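Kallistatin (Homo sapiens, PDB 6F4V) inhibits the serine protease tissue kallikrein, which cleaves its reactive site and is held in an equimolar, heat- and SDS-stable complex. Local coordinates at residues Leu272-Gln285 and Ser314-Glu326. Sequence-based numbering, arbitrary orientation. Where two conformers were deposited one is given.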
# COMPACT_ATOMS: atom_id res chain seq x y z
N LEU A 272 9.13 -19.87 -7.28
CA LEU A 272 8.29 -18.75 -6.88
C LEU A 272 7.11 -18.72 -7.81
O LEU A 272 7.30 -18.80 -9.02
CB LEU A 272 9.07 -17.45 -6.95
CG LEU A 272 8.37 -16.15 -6.51
CD1 LEU A 272 8.11 -16.14 -5.01
CD2 LEU A 272 9.21 -14.94 -6.92
N PRO A 273 5.88 -18.65 -7.27
CA PRO A 273 4.78 -18.69 -8.20
C PRO A 273 4.65 -17.44 -9.04
O PRO A 273 5.02 -16.34 -8.59
CB PRO A 273 3.53 -18.88 -7.33
CG PRO A 273 4.02 -19.10 -5.94
CD PRO A 273 5.42 -18.62 -5.87
N LYS A 274 4.14 -17.65 -10.24
CA LYS A 274 3.61 -16.59 -11.07
C LYS A 274 2.15 -16.47 -10.63
O LYS A 274 1.43 -17.46 -10.63
CB LYS A 274 3.68 -16.98 -12.54
CG LYS A 274 3.04 -15.98 -13.49
CD LYS A 274 3.18 -16.44 -14.93
CE LYS A 274 2.45 -15.50 -15.88
NZ LYS A 274 2.60 -15.97 -17.29
N PHE A 275 1.72 -15.27 -10.27
CA PHE A 275 0.40 -15.11 -9.64
C PHE A 275 -0.05 -13.68 -9.57
O PHE A 275 0.74 -12.73 -9.72
CB PHE A 275 0.42 -15.67 -8.19
CG PHE A 275 1.17 -14.81 -7.22
CD1 PHE A 275 2.54 -14.90 -7.13
CD2 PHE A 275 0.52 -13.86 -6.43
CE1 PHE A 275 3.27 -14.09 -6.27
CE2 PHE A 275 1.24 -13.05 -5.57
CZ PHE A 275 2.63 -13.14 -5.50
N SER A 276 -1.34 -13.58 -9.28
CA SER A 276 -1.99 -12.31 -9.02
C SER A 276 -2.87 -12.44 -7.81
O SER A 276 -3.56 -13.45 -7.65
CB SER A 276 -2.84 -11.84 -10.20
OG SER A 276 -3.11 -10.46 -10.02
N ILE A 277 -2.82 -11.41 -6.94
CA ILE A 277 -3.77 -11.26 -5.83
C ILE A 277 -4.22 -9.80 -5.76
O ILE A 277 -3.60 -8.87 -6.35
CB ILE A 277 -3.22 -11.68 -4.44
CG1 ILE A 277 -1.99 -10.86 -4.01
CG2 ILE A 277 -2.92 -13.17 -4.39
CD1 ILE A 277 -1.66 -10.99 -2.53
N SER A 278 -5.29 -9.59 -5.01
CA SER A 278 -5.79 -8.26 -4.81
C SER A 278 -6.38 -8.13 -3.43
O SER A 278 -6.65 -9.15 -2.77
CB SER A 278 -6.80 -7.94 -5.90
OG SER A 278 -7.90 -8.78 -5.80
N GLY A 279 -6.59 -6.88 -3.03
CA GLY A 279 -7.26 -6.53 -1.79
C GLY A 279 -8.26 -5.43 -1.99
O GLY A 279 -8.08 -4.58 -2.84
N SER A 280 -9.30 -5.41 -1.15
CA SER A 280 -10.36 -4.44 -1.27
C SER A 280 -10.89 -4.18 0.13
O SER A 280 -11.34 -5.10 0.78
CB SER A 280 -11.50 -4.95 -2.17
OG SER A 280 -12.47 -3.92 -2.30
N TYR A 281 -10.77 -2.93 0.58
CA TYR A 281 -11.02 -2.56 1.97
C TYR A 281 -11.95 -1.38 2.06
O TYR A 281 -11.89 -0.43 1.27
CB TYR A 281 -9.69 -2.29 2.73
CG TYR A 281 -8.74 -3.46 2.55
CD1 TYR A 281 -8.90 -4.63 3.28
CD2 TYR A 281 -7.74 -3.43 1.58
CE1 TYR A 281 -8.09 -5.73 3.07
CE2 TYR A 281 -6.92 -4.52 1.36
CZ TYR A 281 -7.10 -5.68 2.10
OH TYR A 281 -6.33 -6.80 1.92
N VAL A 282 -12.81 -1.42 3.08
CA VAL A 282 -13.69 -0.32 3.44
C VAL A 282 -13.06 0.39 4.64
O VAL A 282 -13.25 0.00 5.81
CB VAL A 282 -15.12 -0.83 3.74
CG1 VAL A 282 -16.05 0.35 3.96
CG2 VAL A 282 -15.63 -1.67 2.58
N LEU A 283 -12.27 1.42 4.34
CA LEU A 283 -11.49 2.08 5.37
C LEU A 283 -12.33 2.77 6.43
O LEU A 283 -11.93 2.80 7.60
CB LEU A 283 -10.55 3.09 4.73
CG LEU A 283 -9.49 2.53 3.77
CD1 LEU A 283 -8.56 3.64 3.31
CD2 LEU A 283 -8.69 1.37 4.35
N ASP A 284 -13.50 3.27 6.05
CA ASP A 284 -14.41 3.89 7.05
C ASP A 284 -14.88 2.89 8.09
O ASP A 284 -15.20 3.31 9.21
CB ASP A 284 -15.60 4.61 6.40
CG ASP A 284 -16.38 3.73 5.51
OD1 ASP A 284 -15.99 3.63 4.33
OD2 ASP A 284 -17.35 3.10 6.00
N GLN A 285 -14.88 1.59 7.75
CA GLN A 285 -15.20 0.52 8.69
C GLN A 285 -13.99 -0.01 9.47
O GLN A 285 -14.16 -0.47 10.60
CB GLN A 285 -15.96 -0.63 7.98
CG GLN A 285 -17.35 -0.20 7.53
CD GLN A 285 -18.05 -1.22 6.62
OE1 GLN A 285 -17.48 -2.25 6.29
NE2 GLN A 285 -19.28 -0.91 6.19
N SER A 314 -17.74 10.51 4.85
CA SER A 314 -18.62 9.54 4.26
C SER A 314 -17.77 8.27 4.00
O SER A 314 -17.02 7.85 4.89
CB SER A 314 -19.33 10.09 3.01
OG SER A 314 -20.43 9.24 2.66
N LYS A 315 -17.88 7.63 2.85
CA LYS A 315 -17.21 6.36 2.61
C LYS A 315 -15.75 6.59 2.22
O LYS A 315 -15.41 7.60 1.60
CB LYS A 315 -17.91 5.58 1.48
CG LYS A 315 -19.35 5.13 1.75
CD LYS A 315 -19.53 4.28 3.00
CE LYS A 315 -19.02 2.85 2.79
NZ LYS A 315 -19.09 2.05 4.04
N SER A 316 -14.91 5.61 2.55
CA SER A 316 -13.49 5.59 2.16
C SER A 316 -13.07 4.19 1.76
O SER A 316 -13.23 3.23 2.56
CB SER A 316 -12.58 6.10 3.30
OG SER A 316 -11.19 6.07 2.95
N PHE A 317 -12.58 4.04 0.52
CA PHE A 317 -12.22 2.73 -0.02
C PHE A 317 -10.74 2.65 -0.31
O PHE A 317 -10.09 3.67 -0.57
CB PHE A 317 -13.02 2.43 -1.29
CG PHE A 317 -14.50 2.46 -1.06
CD1 PHE A 317 -15.13 1.39 -0.39
CD2 PHE A 317 -15.26 3.54 -1.46
CE1 PHE A 317 -16.51 1.40 -0.17
CE2 PHE A 317 -16.64 3.56 -1.22
CZ PHE A 317 -17.25 2.50 -0.58
N HIS A 318 -10.22 1.44 -0.26
CA HIS A 318 -8.86 1.17 -0.72
C HIS A 318 -8.87 -0.14 -1.51
O HIS A 318 -9.41 -1.14 -1.04
CB HIS A 318 -7.88 1.03 0.46
CG HIS A 318 -6.47 0.84 0.02
ND1 HIS A 318 -5.69 1.88 -0.43
CD2 HIS A 318 -5.70 -0.28 -0.07
CE1 HIS A 318 -4.50 1.41 -0.78
NE2 HIS A 318 -4.49 0.10 -0.58
N LYS A 319 -8.32 -0.14 -2.72
CA LYS A 319 -8.13 -1.34 -3.49
C LYS A 319 -6.72 -1.42 -3.98
O LYS A 319 -6.08 -0.39 -4.25
CB LYS A 319 -9.07 -1.40 -4.68
CG LYS A 319 -10.54 -1.38 -4.30
CD LYS A 319 -11.44 -1.39 -5.54
CE LYS A 319 -11.86 -2.79 -5.93
NZ LYS A 319 -12.98 -2.76 -6.94
N ALA A 320 -6.24 -2.64 -4.11
CA ALA A 320 -4.87 -2.86 -4.54
C ALA A 320 -4.73 -4.19 -5.29
O ALA A 320 -5.46 -5.15 -4.99
CB ALA A 320 -3.93 -2.83 -3.37
N THR A 321 -3.75 -4.26 -6.18
CA THR A 321 -3.48 -5.49 -6.96
C THR A 321 -1.99 -5.74 -7.07
O THR A 321 -1.20 -4.81 -7.21
CB THR A 321 -4.04 -5.43 -8.43
OG1 THR A 321 -3.39 -4.35 -9.14
CG2 THR A 321 -5.48 -5.15 -8.44
N LEU A 322 -1.63 -7.01 -7.07
CA LEU A 322 -0.24 -7.50 -7.21
C LEU A 322 -0.20 -8.52 -8.34
O LEU A 322 -1.01 -9.45 -8.33
CB LEU A 322 0.20 -8.22 -5.93
CG LEU A 322 1.63 -8.81 -5.90
CD1 LEU A 322 2.66 -7.73 -6.16
CD2 LEU A 322 1.91 -9.50 -4.58
N ASP A 323 0.77 -8.35 -9.23
CA ASP A 323 1.01 -9.26 -10.36
C ASP A 323 2.51 -9.56 -10.43
O ASP A 323 3.32 -8.65 -10.70
CB ASP A 323 0.52 -8.62 -11.68
CG ASP A 323 0.54 -9.57 -12.86
OD1 ASP A 323 1.27 -10.58 -12.83
OD2 ASP A 323 -0.16 -9.31 -13.85
N VAL A 324 2.87 -10.81 -10.20
CA VAL A 324 4.23 -11.28 -10.19
C VAL A 324 4.41 -12.26 -11.35
O VAL A 324 3.65 -13.24 -11.48
CB VAL A 324 4.57 -11.94 -8.83
CG1 VAL A 324 5.87 -12.74 -8.89
CG2 VAL A 324 4.62 -10.86 -7.73
N ASP A 325 5.40 -12.00 -12.18
CA ASP A 325 5.74 -12.94 -13.25
C ASP A 325 7.27 -13.01 -13.44
O ASP A 325 8.04 -12.56 -12.60
CB ASP A 325 5.01 -12.56 -14.53
CG ASP A 325 5.50 -11.26 -15.13
OD1 ASP A 325 6.58 -10.72 -14.77
OD2 ASP A 325 4.77 -10.72 -15.98
N GLU A 326 7.69 -13.61 -14.56
CA GLU A 326 9.07 -13.94 -14.76
C GLU A 326 9.94 -12.72 -14.98
O GLU A 326 11.11 -12.78 -14.70
CB GLU A 326 9.24 -14.88 -15.98
CG GLU A 326 8.62 -16.25 -15.77
CD GLU A 326 7.19 -16.37 -16.22
OE1 GLU A 326 6.52 -15.34 -16.41
OE2 GLU A 326 6.73 -17.51 -16.40
O HOH W 1 4.69 -18.33 -17.84
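F275, I277, G279 and Y281 pair with V324, L322, A320 and H318 in a regular antiparallel ladder, each pair joined by two backbone hydrogen bonds; V324 N to F275 O, at 2.9 Å, is nearly straight (178°). In one of its two conformers S276 may add a second donor to L322 O besides I277 N: its hydroxyl OG would sit above the carbonyl plane, a tentative bond.

Most apolar contacts lie on the face that carries F275, I277 and Y281. The F275 ring spans two neighbours, with F275 CE1 3.6 Å from V324 CB and F275 CE2 3.7 Å from L322 CD2. I277 CG1 runs alongside L322 CB, the two side chains pointing the same way, and farther on L283 CD1 packs 3.9 Å from H318 CB. On the other face V282 CG2 meets the edge of the F317 ring.

Where 272-285 turns into its short helix, the D284 carboxylate takes over from the ladder. D284 OD1 accepts S316 N on its anti side (2.9 Å), while D284 OD2 makes a salt bridge on its syn side with K315 NZ (2.8 Å), whose chain bends back at chi2 and chi3. At the other end a water links K274 NZ to E326 OE2, which also bonds T182.

Both strands belong to the large serpin sheet A. At its 272-274 end strand 269-282 pairs with 193-202; 312-324 lies between 269-282 and 328-340, the latter consistent with the reactive loop inserted as an extra strand after cleavage. H318 bonds T335 of strand 328-340 and the backbone N of S32, Y281 OH reaches F30 N, and helix 33-44 packs against L283 and H318.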